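Local structure of beta-lactamase (Sphaerobacter thermophilus, 4EWF) at residues 9-14 and 38-43; 30-35 and 235-240; 209-214 and 231-236. The protein probably hydrolyses beta-lactams to substituted beta-amino acids, as a member of the class A beta-lactamase family. All coordinates share one frame; numbering follows the deposited sequence.

How the interactions relate
All three contacts reach the five-stranded antiparallel sheet of the class A beta-lactamase fold. Interaction 1 packs the start of helix 12-22 on edge strand 39-42. Interaction 2 pairs early strand 27-33 with late strand 235-244. Interaction 3 pairs the other edge strand, 212-220, with 223-232 and runs through the turn into 235-244. The first two contacts have centres about 10 Å apart. The last two are about 12 Å apart, the first and last about 20 Å. The segments of interactions 1 and 2 alternate along the chain, and F40 and H42 bond to I32 and A30. Interactions 2 and 3 share G235 and T236. Together they run from one edge strand to the other, with the N-terminal helix packed on the first.

Interaction 1 of 3, residues 9-14 and 38-43; sequences IDWSGV and ETFRHN
W11 and F40 face each other across this contact, their CA atoms 7.4 Å apart, where the loop leading into helix 12-22 meets edge strand 39-42. In the class A beta-lactamase fold this places the N-terminal helix against the five-stranded sheet. I9 lies further from E38, and side chains bridge the gap. F40 bonds through its backbone to I32 of strand 27-33, so the contact is anchored to the sheet.

The W11 indole is sandwiched. CB of F40 makes a CH-pi contact over one face, 3.5 Å from the centroid of the six-membered ring. I9 CG2 lies over the opposite face, toward the rim. The F40 ring itself is oblique to the indole, with planes at 39°. CG of F40 is anti to its backbone N (chi1 172°); the F40 and W11 side chains slide past each other in opposite directions. V14 in turn meets F40 tip to tip and packs on A262 and A263 of helix 249-266.

E38 reaches the rim of the indole. Its chain is extended, and OE1 accepts from W11 NE1 at 2.9 Å. The acceptor lies near the indole plane, but the N-H comes from above the carboxylate plane. Two waters add links: I9 N to E38 OE2, and I9 O to E38 OE1. On the helix side D10 caps the first turn: OD1 accepts from both S12 N and S12 OG, from the same face of its plane. Over the centre of the F40 ring stands V14 CG1, a CH-pi contact 3.7 Å from the centroid.

Interaction 2 of 3, residues 30-35 and 235-240; sequences ATIVAP and GTLVVA
T31 pairs with A240 and V33 with V238 as hydrogen-bonded antiparallel pairs, with I32 and V239 the non-hydrogen-bonded pair between them. The strand axes come within 4.7 Å. This is the join of strands 27-33 and 235-244 in the central sheet. Each hydrogen-bonded pair uses both its N-H groups and both its carbonyls. T31 N gives to A240 O and A240 N to T31 O. V33 N gives to V238 O at 2.8 Å, and V238 N to V33 O. V238 O also has a CA-H...O contact with I32 CA at 3.1 Å. The backbone of I32 bonds instead to F40, and that of V239 to G228, on the outer sides of the pair.

Past V33 direct backbone bonds give way to a water, while the chains stay close. Water 3 can donate to V33 O and to T236 O, the latter at 2.7 Å, but other acceptors nearby compete for its two protons.

V33 and V238 meet CB to CB at 3.9 Å, on the face covered by helix 164-175. On the other face, chi2 of 75° turns L237 CD1 to I32 CG2, 3.7 Å away, and to V33 O. Helix 249-266 covers this face through I259, A263 and L264. The chemistry implies a buried join: main-chain polar groups bond across strands, and aliphatic branches line both faces, with the T31 hydroxyl satisfied by D165.

Interaction 3 of 3, residues 209-214 and 231-236; sequences EGIRWG and TTPAGT
R212 and T231 form an antiparallel hydrogen-bonded pair, CA atoms 5.2 Å apart, at the open end of the hairpin of strands 212-220 and 223-232. R212 N gives to T231 O at 2.9 Å, and T231 N gives to R212 O with an N-H...O angle of 173°. The two bonds close a ring between the strands. Next to it, I211 CA-H approaches T231 O, with CA 3.3 Å from the oxygen, so that oxygen has a second, softer contact. Further along, strand 212-220 continues the pairing through G214 and F229.

Side-chain contact is sparse. I211 and T232 lie side by side and point the same way, with I211 CG1 4.2 Å from T232 CB. I211 also packs on V205 and P206. P233 brings CD to G210 O at 3.6 Å, where strand pairing has given way to loop. G210 has a positive phi of 72°, a value that favours glycine. R212 begins on the same face of the sheet as T231, but its far end leads away and makes a long, weak ion pair with E193.

Residues T232 to G235 make a type I beta turn between strands 223-232 and 235-244. The main chain closes it with T232 N to G235 O and G235 N to T232 O. Within it, OG1 of T232 sits between the backbone N and the carbonyl carbon (chi1 83°). It accepts from A234 N at 3.0 Å, an ST turn. Across the base of the turn, T231 OG1 and T236 OG1 share a hydrogen bond of 2.7 Å, and either may be the donor. The chemistry suggests that polar bonds do more than apolar packing here: main-chain bonds join the strands, and threonine hydroxyls bond within and across the turn.

Interaction 1 of 3, residues 9-14 and 38-43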
# COMPACT_ATOMS: atom_id res chain seq x y z
N ILE A 9 -10.06 5.12 -23.89
CA ILE A 9 -9.73 5.94 -22.72
C ILE A 9 -8.85 7.15 -23.04
O ILE A 9 -7.81 7.02 -23.68
CB ILE A 9 -9.04 5.11 -21.61
CG1 ILE A 9 -9.97 3.98 -21.15
CG2 ILE A 9 -8.67 5.99 -20.43
CD1 ILE A 9 -9.29 2.97 -20.25
N ASP A 10 -9.27 8.32 -22.58
CA ASP A 10 -8.47 9.54 -22.68
C ASP A 10 -7.71 9.72 -21.36
O ASP A 10 -8.31 10.04 -20.34
CB ASP A 10 -9.43 10.74 -22.92
CG ASP A 10 -8.70 12.07 -23.11
OD1 ASP A 10 -7.50 12.17 -22.81
OD2 ASP A 10 -9.35 13.05 -23.55
N TRP A 11 -6.38 9.53 -21.39
CA TRP A 11 -5.55 9.67 -20.19
C TRP A 11 -4.98 11.08 -19.98
O TRP A 11 -4.23 11.29 -19.04
CB TRP A 11 -4.37 8.69 -20.21
CG TRP A 11 -4.74 7.24 -20.14
CD1 TRP A 11 -4.72 6.33 -21.17
CD2 TRP A 11 -5.20 6.53 -18.99
NE1 TRP A 11 -5.13 5.10 -20.71
CE2 TRP A 11 -5.42 5.19 -19.37
CE3 TRP A 11 -5.43 6.89 -17.65
CZ2 TRP A 11 -5.87 4.21 -18.48
CZ3 TRP A 11 -5.88 5.92 -16.76
CH2 TRP A 11 -6.10 4.59 -17.18
N SER A 12 -5.33 12.02 -20.86
CA SER A 12 -4.74 13.36 -20.77
C SER A 12 -4.95 14.04 -19.42
O SER A 12 -4.09 14.80 -18.97
CB SER A 12 -5.26 14.26 -21.91
OG SER A 12 -6.64 14.54 -21.75
N GLY A 13 -6.08 13.78 -18.76
CA GLY A 13 -6.34 14.36 -17.46
C GLY A 13 -5.44 13.77 -16.39
O GLY A 13 -4.93 14.48 -15.52
N VAL A 14 -5.21 12.47 -16.46
CA VAL A 14 -4.28 11.82 -15.56
C VAL A 14 -2.85 12.36 -15.79
O VAL A 14 -2.14 12.69 -14.84
CB VAL A 14 -4.31 10.29 -15.74
CG1 VAL A 14 -3.28 9.61 -14.82
CG2 VAL A 14 -5.71 9.76 -15.49
N GLU A 38 -6.46 -2.12 -19.44
CA GLU A 38 -5.65 -1.05 -20.02
C GLU A 38 -4.90 -0.28 -18.92
O GLU A 38 -5.47 0.07 -17.89
CB GLU A 38 -6.47 -0.08 -20.88
CG GLU A 38 -5.55 0.97 -21.50
CD GLU A 38 -6.25 1.93 -22.44
OE1 GLU A 38 -5.71 3.04 -22.62
OE2 GLU A 38 -7.31 1.57 -23.00
N THR A 39 -3.63 0.00 -19.16
CA THR A 39 -2.77 0.47 -18.08
C THR A 39 -2.08 1.80 -18.38
O THR A 39 -1.41 1.96 -19.41
CB THR A 39 -1.73 -0.62 -17.71
OG1 THR A 39 -2.44 -1.79 -17.28
CG2 THR A 39 -0.81 -0.14 -16.59
N PHE A 40 -2.27 2.76 -17.49
CA PHE A 40 -1.51 4.00 -17.57
C PHE A 40 -0.22 3.84 -16.73
O PHE A 40 -0.27 3.38 -15.59
CB PHE A 40 -2.33 5.15 -17.00
CG PHE A 40 -1.56 6.44 -16.85
CD1 PHE A 40 -1.56 7.38 -17.87
CD2 PHE A 40 -0.85 6.71 -15.69
CE1 PHE A 40 -0.85 8.57 -17.74
CE2 PHE A 40 -0.14 7.89 -15.54
CZ PHE A 40 -0.14 8.82 -16.56
N ARG A 41 0.90 4.24 -17.31
CA ARG A 41 2.20 4.16 -16.65
C ARG A 41 2.95 5.49 -16.81
O ARG A 41 3.06 6.03 -17.92
CB ARG A 41 3.06 3.03 -17.23
CG ARG A 41 2.54 1.63 -16.97
CD ARG A 41 3.58 0.54 -17.34
NE ARG A 41 2.91 -0.73 -17.64
CZ ARG A 41 2.67 -1.68 -16.75
NH1 ARG A 41 3.07 -1.53 -15.49
NH2 ARG A 41 2.05 -2.80 -17.10
N HIS A 42 3.45 6.00 -15.69
CA HIS A 42 4.37 7.12 -15.69
C HIS A 42 5.46 6.78 -14.69
O HIS A 42 5.18 6.61 -13.49
CB HIS A 42 3.64 8.40 -15.26
CG HIS A 42 4.55 9.58 -15.12
ND1 HIS A 42 4.87 10.40 -16.18
CD2 HIS A 42 5.20 10.08 -14.04
CE1 HIS A 42 5.68 11.36 -15.75
NE2 HIS A 42 5.90 11.18 -14.46
N ASN A 43 6.70 6.65 -15.18
CA ASN A 43 7.81 6.21 -14.32
C ASN A 43 7.45 4.90 -13.64
O ASN A 43 7.73 4.70 -12.45
CB ASN A 43 8.14 7.27 -13.26
CG ASN A 43 8.86 8.46 -13.83
OD1 ASN A 43 9.60 8.34 -14.79
ND2 ASN A 43 8.67 9.63 -13.21
O HOH W 1 -9.14 2.61 -24.50
O HOH W 2 -6.24 4.96 -24.34

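Interaction 2 of 3, residues 30-35 and 235-240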
# COMPACT_ATOMS: atom_id res chain seq x y z
N ALA A 30 3.53 6.28 -11.22
CA ALA A 30 2.13 5.85 -11.19
C ALA A 30 1.90 4.74 -12.19
O ALA A 30 2.29 4.83 -13.35
CB ALA A 30 1.20 7.02 -11.50
N THR A 31 1.23 3.69 -11.72
CA THR A 31 0.75 2.63 -12.57
C THR A 31 -0.71 2.41 -12.19
O THR A 31 -1.02 2.12 -11.05
CB THR A 31 1.58 1.33 -12.38
OG1 THR A 31 2.93 1.56 -12.79
CG2 THR A 31 1.00 0.19 -13.20
N ILE A 32 -1.60 2.59 -13.16
CA ILE A 32 -3.02 2.57 -12.88
C ILE A 32 -3.66 1.64 -13.88
O ILE A 32 -3.49 1.81 -15.08
CB ILE A 32 -3.61 3.99 -13.02
CG1 ILE A 32 -3.02 4.91 -11.94
CG2 ILE A 32 -5.16 3.94 -12.96
CD1 ILE A 32 -3.21 6.40 -12.21
N VAL A 33 -4.36 0.64 -13.38
CA VAL A 33 -4.94 -0.34 -14.28
C VAL A 33 -6.45 -0.21 -14.35
O VAL A 33 -7.13 -0.35 -13.34
CB VAL A 33 -4.58 -1.78 -13.85
CG1 VAL A 33 -5.05 -2.77 -14.91
CG2 VAL A 33 -3.07 -1.90 -13.61
N ALA A 34 -6.96 0.06 -15.55
CA ALA A 34 -8.40 0.21 -15.75
C ALA A 34 -9.08 -1.14 -15.67
O ALA A 34 -8.44 -2.18 -15.86
CB ALA A 34 -8.68 0.86 -17.12
N PRO A 35 -10.39 -1.14 -15.39
CA PRO A 35 -11.21 -2.35 -15.39
C PRO A 35 -10.90 -3.25 -16.58
O PRO A 35 -10.72 -4.46 -16.41
CB PRO A 35 -12.62 -1.79 -15.50
CG PRO A 35 -12.55 -0.51 -14.76
CD PRO A 35 -11.18 0.05 -15.04
N GLY A 235 -16.82 -1.93 -12.15
CA GLY A 235 -15.50 -2.54 -12.23
C GLY A 235 -14.51 -1.99 -11.21
O GLY A 235 -14.86 -1.16 -10.37
N THR A 236 -13.26 -2.46 -11.29
CA THR A 236 -12.25 -2.10 -10.29
C THR A 236 -11.05 -1.39 -10.90
O THR A 236 -10.50 -1.82 -11.91
CB THR A 236 -11.75 -3.34 -9.52
OG1 THR A 236 -12.84 -3.90 -8.78
CG2 THR A 236 -10.64 -2.96 -8.54
N LEU A 237 -10.64 -0.29 -10.26
CA LEU A 237 -9.46 0.45 -10.66
C LEU A 237 -8.28 0.08 -9.74
O LEU A 237 -8.39 0.15 -8.52
CB LEU A 237 -9.74 1.95 -10.52
CG LEU A 237 -8.63 2.86 -11.02
CD1 LEU A 237 -8.64 2.85 -12.54
CD2 LEU A 237 -8.81 4.27 -10.49
N VAL A 238 -7.15 -0.30 -10.32
CA VAL A 238 -5.95 -0.52 -9.50
C VAL A 238 -5.06 0.72 -9.55
O VAL A 238 -4.77 1.23 -10.63
CB VAL A 238 -5.15 -1.75 -9.96
CG1 VAL A 238 -3.85 -1.87 -9.18
CG2 VAL A 238 -5.99 -3.02 -9.81
N VAL A 239 -4.62 1.19 -8.39
CA VAL A 239 -3.85 2.43 -8.30
C VAL A 239 -2.59 2.28 -7.45
O VAL A 239 -2.67 2.01 -6.26
CB VAL A 239 -4.72 3.57 -7.72
CG1 VAL A 239 -3.87 4.85 -7.55
CG2 VAL A 239 -5.94 3.80 -8.62
N ALA A 240 -1.43 2.47 -8.06
CA ALA A 240 -0.18 2.48 -7.31
C ALA A 240 0.57 3.78 -7.63
O ALA A 240 1.09 3.96 -8.73
CB ALA A 240 0.67 1.25 -7.66
O HOH W 3 -8.35 -3.19 -12.88

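Interaction 3 of 3, residues 209-214 and 231-236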
# COMPACT_ATOMS: atom_id res chain seq x y z
N GLU A 209 -23.83 2.59 -2.80
CA GLU A 209 -23.96 1.15 -2.61
C GLU A 209 -23.07 0.40 -3.59
O GLU A 209 -22.94 0.80 -4.75
CB GLU A 209 -25.42 0.73 -2.83
CG GLU A 209 -26.42 1.52 -2.00
CD GLU A 209 -26.41 1.12 -0.54
OE1 GLU A 209 -27.48 0.71 -0.04
OE2 GLU A 209 -25.35 1.22 0.11
N GLY A 210 -22.47 -0.70 -3.13
CA GLY A 210 -21.63 -1.52 -3.98
C GLY A 210 -20.30 -0.88 -4.34
O GLY A 210 -19.58 -1.36 -5.22
N ILE A 211 -19.99 0.24 -3.67
CA ILE A 211 -18.69 0.90 -3.82
C ILE A 211 -17.79 0.61 -2.63
O ILE A 211 -18.21 0.74 -1.47
CB ILE A 211 -18.86 2.42 -3.99
CG1 ILE A 211 -19.53 2.73 -5.33
CG2 ILE A 211 -17.51 3.14 -3.88
CD1 ILE A 211 -20.36 3.98 -5.32
N ARG A 212 -16.55 0.19 -2.92
CA ARG A 212 -15.55 -0.08 -1.87
C ARG A 212 -14.18 0.42 -2.31
O ARG A 212 -13.90 0.56 -3.52
CB ARG A 212 -15.47 -1.58 -1.55
CG ARG A 212 -16.57 -2.44 -2.17
CD ARG A 212 -16.48 -3.89 -1.73
NE ARG A 212 -16.73 -4.03 -0.29
CZ ARG A 212 -17.94 -4.10 0.26
NH1 ARG A 212 -18.06 -4.23 1.57
NH2 ARG A 212 -19.03 -4.04 -0.50
N TRP A 213 -13.32 0.70 -1.34
CA TRP A 213 -11.92 1.01 -1.64
C TRP A 213 -11.04 0.57 -0.47
O TRP A 213 -11.51 0.43 0.66
CB TRP A 213 -11.72 2.50 -1.94
CG TRP A 213 -11.79 3.38 -0.72
CD1 TRP A 213 -12.92 3.88 -0.12
CD2 TRP A 213 -10.67 3.87 0.03
NE1 TRP A 213 -12.56 4.65 0.97
CE2 TRP A 213 -11.19 4.65 1.09
CE3 TRP A 213 -9.28 3.71 -0.08
CZ2 TRP A 213 -10.37 5.27 2.03
CZ3 TRP A 213 -8.46 4.32 0.86
CH2 TRP A 213 -9.01 5.10 1.90
N GLY A 214 -9.78 0.31 -0.77
CA GLY A 214 -8.83 -0.03 0.27
C GLY A 214 -7.47 0.37 -0.23
O GLY A 214 -7.25 0.47 -1.44
N THR A 231 -13.34 -0.20 -6.12
CA THR A 231 -14.30 -1.08 -6.78
C THR A 231 -15.68 -0.43 -6.80
O THR A 231 -16.17 0.02 -5.77
CB THR A 231 -14.39 -2.44 -6.05
OG1 THR A 231 -13.18 -3.17 -6.24
CG2 THR A 231 -15.54 -3.27 -6.60
N THR A 232 -16.28 -0.36 -7.99
CA THR A 232 -17.69 0.01 -8.12
C THR A 232 -18.41 -1.11 -8.88
O THR A 232 -17.76 -2.03 -9.38
CB THR A 232 -17.87 1.34 -8.89
OG1 THR A 232 -17.85 1.08 -10.30
CG2 THR A 232 -16.79 2.33 -8.53
N PRO A 233 -19.75 -1.05 -8.96
CA PRO A 233 -20.46 -2.08 -9.72
C PRO A 233 -20.00 -2.17 -11.18
O PRO A 233 -20.16 -3.21 -11.82
CB PRO A 233 -21.93 -1.63 -9.64
CG PRO A 233 -21.89 -0.19 -9.20
CD PRO A 233 -20.66 -0.06 -8.36
N ALA A 234 -19.42 -1.09 -11.68
CA ALA A 234 -18.93 -1.04 -13.06
C ALA A 234 -17.53 -1.66 -13.25
O ALA A 234 -17.11 -1.87 -14.39
CB ALA A 234 -18.93 0.40 -13.55
N GLY A 235 -16.82 -1.93 -12.15
CA GLY A 235 -15.50 -2.54 -12.23
C GLY A 235 -14.51 -1.99 -11.21
O GLY A 235 -14.86 -1.16 -10.37
N THR A 236 -13.26 -2.46 -11.29
CA THR A 236 -12.25 -2.10 -10.29
C THR A 236 -11.05 -1.39 -10.90
O THR A 236 -10.50 -1.82 -11.91
CB THR A 236 -11.75 -3.34 -9.52
OG1 THR A 236 -12.84 -3.90 -8.78
CG2 THR A 236 -10.64 -2.96 -8.54